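Local coordinates for protein contact-dependent inhibitor A (PDB 5I4Q) that acts as the toxin domain of a contact-dependent inhibition protein, probably delivered into neighbouring bacteria to stop their growth, and is bound by its cognate immunity protein, at residues M22-Y28 with T80-I86; V47-K53 with R66-L72. All coordinates share one frame; numbering follows the deposited sequence.

Interaction 1 of 2, residues M22-Y28 with T80-I86; sequences MKFSKSY and TGQVGHI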
# COMPACT_ATOMS: atom_id res chain seq x y z
N MSE A 22 -21.75 1.74 32.22
CA MSE A 22 -21.49 2.52 31.01
C MSE A 22 -22.60 2.32 30.01
O MSE A 22 -23.26 1.27 29.98
CB MSE A 22 -20.20 2.06 30.36
CG MSE A 22 -18.95 2.39 31.18
SE MSE A 22 -17.36 1.50 30.38
CE MSE A 22 -17.61 -0.37 30.97
N LYS A 23 -22.80 3.30 29.13
CA LYS A 23 -23.72 3.10 28.05
C LYS A 23 -23.35 3.85 26.81
O LYS A 23 -22.72 4.90 26.86
CB LYS A 23 -25.17 3.37 28.50
CG LYS A 23 -25.64 4.80 28.39
CD LYS A 23 -27.07 4.92 28.94
CE LYS A 23 -27.52 6.38 29.07
NZ LYS A 23 -28.84 6.54 29.76
N PHE A 24 -23.75 3.26 25.68
CA PHE A 24 -23.59 3.80 24.33
C PHE A 24 -24.93 3.80 23.60
O PHE A 24 -25.65 2.81 23.67
CB PHE A 24 -22.68 2.89 23.49
CG PHE A 24 -21.22 3.06 23.78
CD1 PHE A 24 -20.61 2.38 24.84
CD2 PHE A 24 -20.42 3.85 22.97
CE1 PHE A 24 -19.26 2.53 25.10
CE2 PHE A 24 -19.09 3.99 23.22
CZ PHE A 24 -18.49 3.33 24.29
N SER A 25 -25.25 4.84 22.85
CA SER A 25 -26.43 4.74 21.94
C SER A 25 -26.26 3.57 20.94
O SER A 25 -25.14 3.17 20.60
CB SER A 25 -26.71 6.03 21.18
OG SER A 25 -25.86 6.17 20.08
N LYS A 26 -27.39 3.04 20.51
CA LYS A 26 -27.42 1.96 19.56
C LYS A 26 -26.55 2.26 18.36
O LYS A 26 -25.75 1.44 17.95
CB LYS A 26 -28.87 1.71 19.08
CG LYS A 26 -29.06 0.45 18.23
CD LYS A 26 -30.38 0.47 17.44
CE LYS A 26 -30.50 -0.73 16.49
NZ LYS A 26 -29.74 -0.53 15.22
N SER A 27 -26.74 3.41 17.74
CA SER A 27 -26.09 3.62 16.46
C SER A 27 -24.62 3.90 16.70
O SER A 27 -23.79 3.43 15.94
CB SER A 27 -26.76 4.73 15.65
OG SER A 27 -26.65 5.95 16.36
N TYR A 28 -24.28 4.64 17.76
CA TYR A 28 -22.87 4.96 17.95
C TYR A 28 -22.08 3.67 18.24
O TYR A 28 -21.04 3.42 17.63
CB TYR A 28 -22.65 6.03 19.02
CG TYR A 28 -21.24 6.55 19.06
CD1 TYR A 28 -20.61 7.00 17.90
CD2 TYR A 28 -20.56 6.64 20.24
CE1 TYR A 28 -19.30 7.48 17.91
CE2 TYR A 28 -19.25 7.09 20.29
CZ TYR A 28 -18.62 7.52 19.13
OH TYR A 28 -17.31 7.97 19.21
N THR A 80 -25.14 9.73 33.91
CA THR A 80 -25.85 8.69 33.19
C THR A 80 -24.95 7.52 32.79
O THR A 80 -25.44 6.47 32.46
CB THR A 80 -26.58 9.24 31.97
OG1 THR A 80 -25.66 9.62 30.95
CG2 THR A 80 -27.41 10.44 32.34
N GLY A 81 -23.64 7.70 32.81
CA GLY A 81 -22.73 6.68 32.33
C GLY A 81 -22.59 6.63 30.80
O GLY A 81 -21.94 5.74 30.24
N GLN A 82 -23.18 7.60 30.11
CA GLN A 82 -23.16 7.53 28.65
C GLN A 82 -21.86 8.07 28.12
O GLN A 82 -21.46 9.18 28.45
CB GLN A 82 -24.30 8.32 27.99
CG GLN A 82 -24.35 8.15 26.48
CD GLN A 82 -25.58 8.80 25.85
OE1 GLN A 82 -26.41 9.35 26.54
NE2 GLN A 82 -25.71 8.69 24.53
N VAL A 83 -21.25 7.24 27.28
CA VAL A 83 -20.13 7.65 26.41
C VAL A 83 -20.68 8.26 25.15
O VAL A 83 -21.20 7.53 24.30
CB VAL A 83 -19.30 6.41 26.01
CG1 VAL A 83 -18.16 6.81 25.11
CG2 VAL A 83 -18.78 5.73 27.25
N GLY A 84 -20.59 9.57 24.99
CA GLY A 84 -21.19 10.22 23.80
C GLY A 84 -20.27 10.22 22.58
O GLY A 84 -20.73 10.27 21.43
N HIS A 85 -18.97 10.19 22.86
CA HIS A 85 -17.95 10.16 21.84
C HIS A 85 -16.60 9.72 22.41
O HIS A 85 -16.20 10.14 23.49
CB HIS A 85 -17.80 11.53 21.23
CG HIS A 85 -16.80 11.59 20.13
ND1 HIS A 85 -15.58 12.21 20.26
CD2 HIS A 85 -16.85 11.11 18.86
CE1 HIS A 85 -14.91 12.09 19.12
NE2 HIS A 85 -15.67 11.43 18.26
N ILE A 86 -15.89 8.88 21.66
CA ILE A 86 -14.59 8.40 22.02
C ILE A 86 -13.77 8.19 20.71
O ILE A 86 -14.29 7.67 19.75
CB ILE A 86 -14.70 7.10 22.83
CG1 ILE A 86 -13.34 6.62 23.30
CG2 ILE A 86 -15.42 6.04 22.06
CD1 ILE A 86 -13.39 5.77 24.57
O HOH W 1 -23.56 7.23 22.85

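Interaction 2 of 2, residues V47-K53 with R66-L72; sequences VLNSNPK and RYEGAGL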
# COMPACT_ATOMS: atom_id res chain seq x y z
N VAL A 47 -10.10 4.28 29.53
CA VAL A 47 -9.98 5.71 29.81
C VAL A 47 -10.27 5.99 31.29
O VAL A 47 -9.55 6.73 31.94
CB VAL A 47 -10.89 6.56 28.91
CG1 VAL A 47 -10.77 8.02 29.27
CG2 VAL A 47 -10.51 6.37 27.44
N LEU A 48 -11.35 5.40 31.80
CA LEU A 48 -11.82 5.68 33.13
C LEU A 48 -10.77 5.23 34.16
O LEU A 48 -10.65 5.85 35.17
CB LEU A 48 -13.17 4.99 33.39
CG LEU A 48 -14.37 5.63 32.70
CD1 LEU A 48 -15.63 4.80 32.93
CD2 LEU A 48 -14.64 7.05 33.19
N ASN A 49 -10.00 4.18 33.83
CA ASN A 49 -8.97 3.58 34.69
C ASN A 49 -7.55 4.09 34.44
O ASN A 49 -6.57 3.49 34.92
CB ASN A 49 -9.00 2.05 34.51
CG ASN A 49 -10.18 1.42 35.21
OD1 ASN A 49 -10.75 2.00 36.10
ND2 ASN A 49 -10.54 0.24 34.82
N SER A 50 -7.42 5.17 33.70
CA SER A 50 -6.08 5.68 33.29
C SER A 50 -5.69 6.93 34.04
O SER A 50 -4.85 7.66 33.56
CB SER A 50 -6.08 6.06 31.80
OG SER A 50 -6.88 7.21 31.60
N ASN A 51 -6.32 7.19 35.18
CA ASN A 51 -6.26 8.51 35.82
C ASN A 51 -6.44 9.60 34.80
O ASN A 51 -5.56 10.36 34.55
CB ASN A 51 -4.94 8.73 36.53
CG ASN A 51 -4.89 10.06 37.28
OD1 ASN A 51 -5.89 10.53 37.83
ND2 ASN A 51 -3.71 10.65 37.33
N PRO A 52 -7.60 9.66 34.20
CA PRO A 52 -7.69 10.59 33.08
C PRO A 52 -7.74 12.07 33.51
O PRO A 52 -8.15 12.37 34.62
CB PRO A 52 -9.00 10.17 32.40
CG PRO A 52 -9.81 9.54 33.51
CD PRO A 52 -8.83 8.88 34.42
N LYS A 53 -7.28 12.96 32.63
CA LYS A 53 -7.48 14.39 32.75
C LYS A 53 -8.95 14.67 32.44
O LYS A 53 -9.47 14.25 31.41
CB LYS A 53 -6.59 15.07 31.73
CG LYS A 53 -6.71 16.58 31.60
CD LYS A 53 -5.49 17.13 30.84
CE LYS A 53 -4.18 16.99 31.65
NZ LYS A 53 -2.91 17.12 30.86
N ARG A 66 -15.10 16.09 29.19
CA ARG A 66 -14.05 15.51 28.41
C ARG A 66 -13.01 14.82 29.29
O ARG A 66 -12.41 15.46 30.13
CB ARG A 66 -13.38 16.58 27.62
CG ARG A 66 -12.50 16.08 26.49
CD ARG A 66 -11.44 17.13 26.23
NE ARG A 66 -10.59 16.79 25.10
CZ ARG A 66 -9.30 16.42 25.17
NH1 ARG A 66 -8.66 16.33 26.34
NH2 ARG A 66 -8.65 16.13 24.05
N TYR A 67 -12.77 13.53 29.01
CA TYR A 67 -11.79 12.71 29.66
C TYR A 67 -10.69 12.35 28.67
O TYR A 67 -10.96 11.98 27.50
CB TYR A 67 -12.43 11.40 30.11
CG TYR A 67 -13.34 11.45 31.29
CD1 TYR A 67 -14.50 12.22 31.28
CD2 TYR A 67 -13.09 10.65 32.41
CE1 TYR A 67 -15.37 12.22 32.37
CE2 TYR A 67 -13.96 10.64 33.49
CZ TYR A 67 -15.09 11.44 33.47
OH TYR A 67 -15.94 11.44 34.54
N GLU A 68 -9.45 12.41 29.12
CA GLU A 68 -8.33 12.07 28.27
C GLU A 68 -7.35 11.15 28.99
O GLU A 68 -6.82 11.51 30.03
CB GLU A 68 -7.60 13.32 27.84
CG GLU A 68 -6.56 13.04 26.74
CD GLU A 68 -6.00 14.30 26.10
OE1 GLU A 68 -6.44 15.42 26.48
OE2 GLU A 68 -5.10 14.18 25.23
N GLY A 69 -7.09 9.99 28.41
CA GLY A 69 -6.20 9.03 28.99
C GLY A 69 -6.16 7.79 28.14
O GLY A 69 -6.99 7.61 27.29
N ALA A 70 -5.15 6.97 28.35
CA ALA A 70 -4.93 5.74 27.62
C ALA A 70 -4.90 5.92 26.11
O ALA A 70 -5.30 5.04 25.35
CB ALA A 70 -5.98 4.72 28.00
N GLY A 71 -4.40 7.05 25.67
CA GLY A 71 -4.34 7.29 24.23
C GLY A 71 -5.65 7.75 23.59
O GLY A 71 -5.74 7.85 22.41
N LEU A 72 -6.67 8.03 24.39
CA LEU A 72 -7.97 8.35 23.86
C LEU A 72 -8.56 9.56 24.58
O LEU A 72 -8.12 9.93 25.65
CB LEU A 72 -8.93 7.16 24.04
CG LEU A 72 -8.53 5.80 23.52
CD1 LEU A 72 -9.15 4.73 24.37
CD2 LEU A 72 -8.99 5.62 22.08

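Interaction 1 of 2, residues M22-Y28 with T80-I86
Lys-23 and Gln-82 form a single backbone bridge where strand 22-25 meets the start of 80-86, the strand segments running at 44° to each other. Lys-23 N donates to Gly-81 O at 2.8 Å. Val-83 N donates to Lys-23 O, also at 2.8 Å. The strands then diverge, and side chains and water take over.

Val-83 lies over one face of the Phe-24 ring, with its CB 3.8 Å from the ring centroid in a CH-pi contact. Val-83 CG1 is 3.5 Å from Phe-24 CE2, just outside the ring outline. Ile-86 CG2 comes to the edge of the same ring.

Beyond the bridge, one water accepts from Ser-25 N and Gln-82 NE2 and donates to Val-83 O. It thus links backbones that no longer bond directly. Ser-25 also caps helix 26-34: its OG accepts from Tyr-28 N at 3.2 Å.

Tyr-28 CG is anti to the backbone N (chi1 -170°), which carries the ring out to the far end of 80-86. There Tyr-28 OH accepts from Ile-86 N at 3.0 Å, almost straight at 172°. Gly-84 O lies over one face of the Tyr-28 ring. The hydroxyl also touches His-85 CD2, while His-85 NE2 bonds to Asp-84 of the immunity protein chain.

At the other end, the extended chain of Lys-23 crosses Gln-82, with CG 3.8 Å from Gln-82 CB, and makes a cation-pi contact with Phe-16.

The contact joins the edge strands of two antiparallel sheets. Helix 40-48 packs on Met-22, Phe-24 and Val-83, helix 26-34 touches Phe-24 and Ile-86, and strand 72-77 flanks strand 82-88.

Interaction 2 of 2, residues V47-K53 with R66-L72
Lys-53 and Glu-68 form an antiparallel hydrogen-bonded pair, which adds strand 53-56 to the edge of a beta-hairpin. The hairpin turns at Gly-69 to Leu-72 through a type I' turn. Lys-53 N donates to Glu-68 O at 3.0 Å. Glu-68 N returns the bond to Lys-53 O at 2.9 Å.

The tight side faces helix 40-48. Val-47 divides its two methyl groups: CG1 meets Tyr-67 CB, and CG2 lies 3.7 Å from Leu-72 CD1. Pro-52 lies beside Tyr-67, with CG at the ring edge, 3.6 Å from Tyr-67 CD2. Leu-48 CD2 approaches the same side of the ring obliquely, at Tyr-67 CE2, 3.7 Å away. Edge-to-face stacking with Tyr-76 also holds this ring.

The other side is looser and more open to solvent. Lys-53 bends at chi3, which turns its ammonium group off the hairpin. Lys-53 NZ remains 5.9 Å from Glu-68 OE1, so the opposite charges do not meet. An Arg-66 to Glu-68 pair is modelled too short to be relied on, but Arg-66 forms a salt bridge with Glu-73.

Where the helix ends, Ser-50 packs against the start of the turn. Gly-69 has no side chain there, and Ser-50 OG comes within 3.3 Å of Gly-69 CA. The same hydroxyl donates to Val-47 O at 2.7 Å.

Interaction 2 is nested in the chain segment closed by interaction 1. Their centres are about 16 Å apart, yet they touch: Ile-86 CD1 packs on Val-47 CG2 at 4.1 Å. Both reach the same four-stranded sheet. Interaction 1 meets it at edge strand 82-88, and interaction 2 joins strand 53-56 at the opposite edge to strand 65-69. Helix 40-48 connects them: it backs interaction 1, and its last residues, Val-47 and Leu-48, begin interaction 2. Each contact also borders the immunity protein chain, through His-85 in interaction 1 and through Arg-66, which packs on Tyr-81 of that chain, in interaction 2.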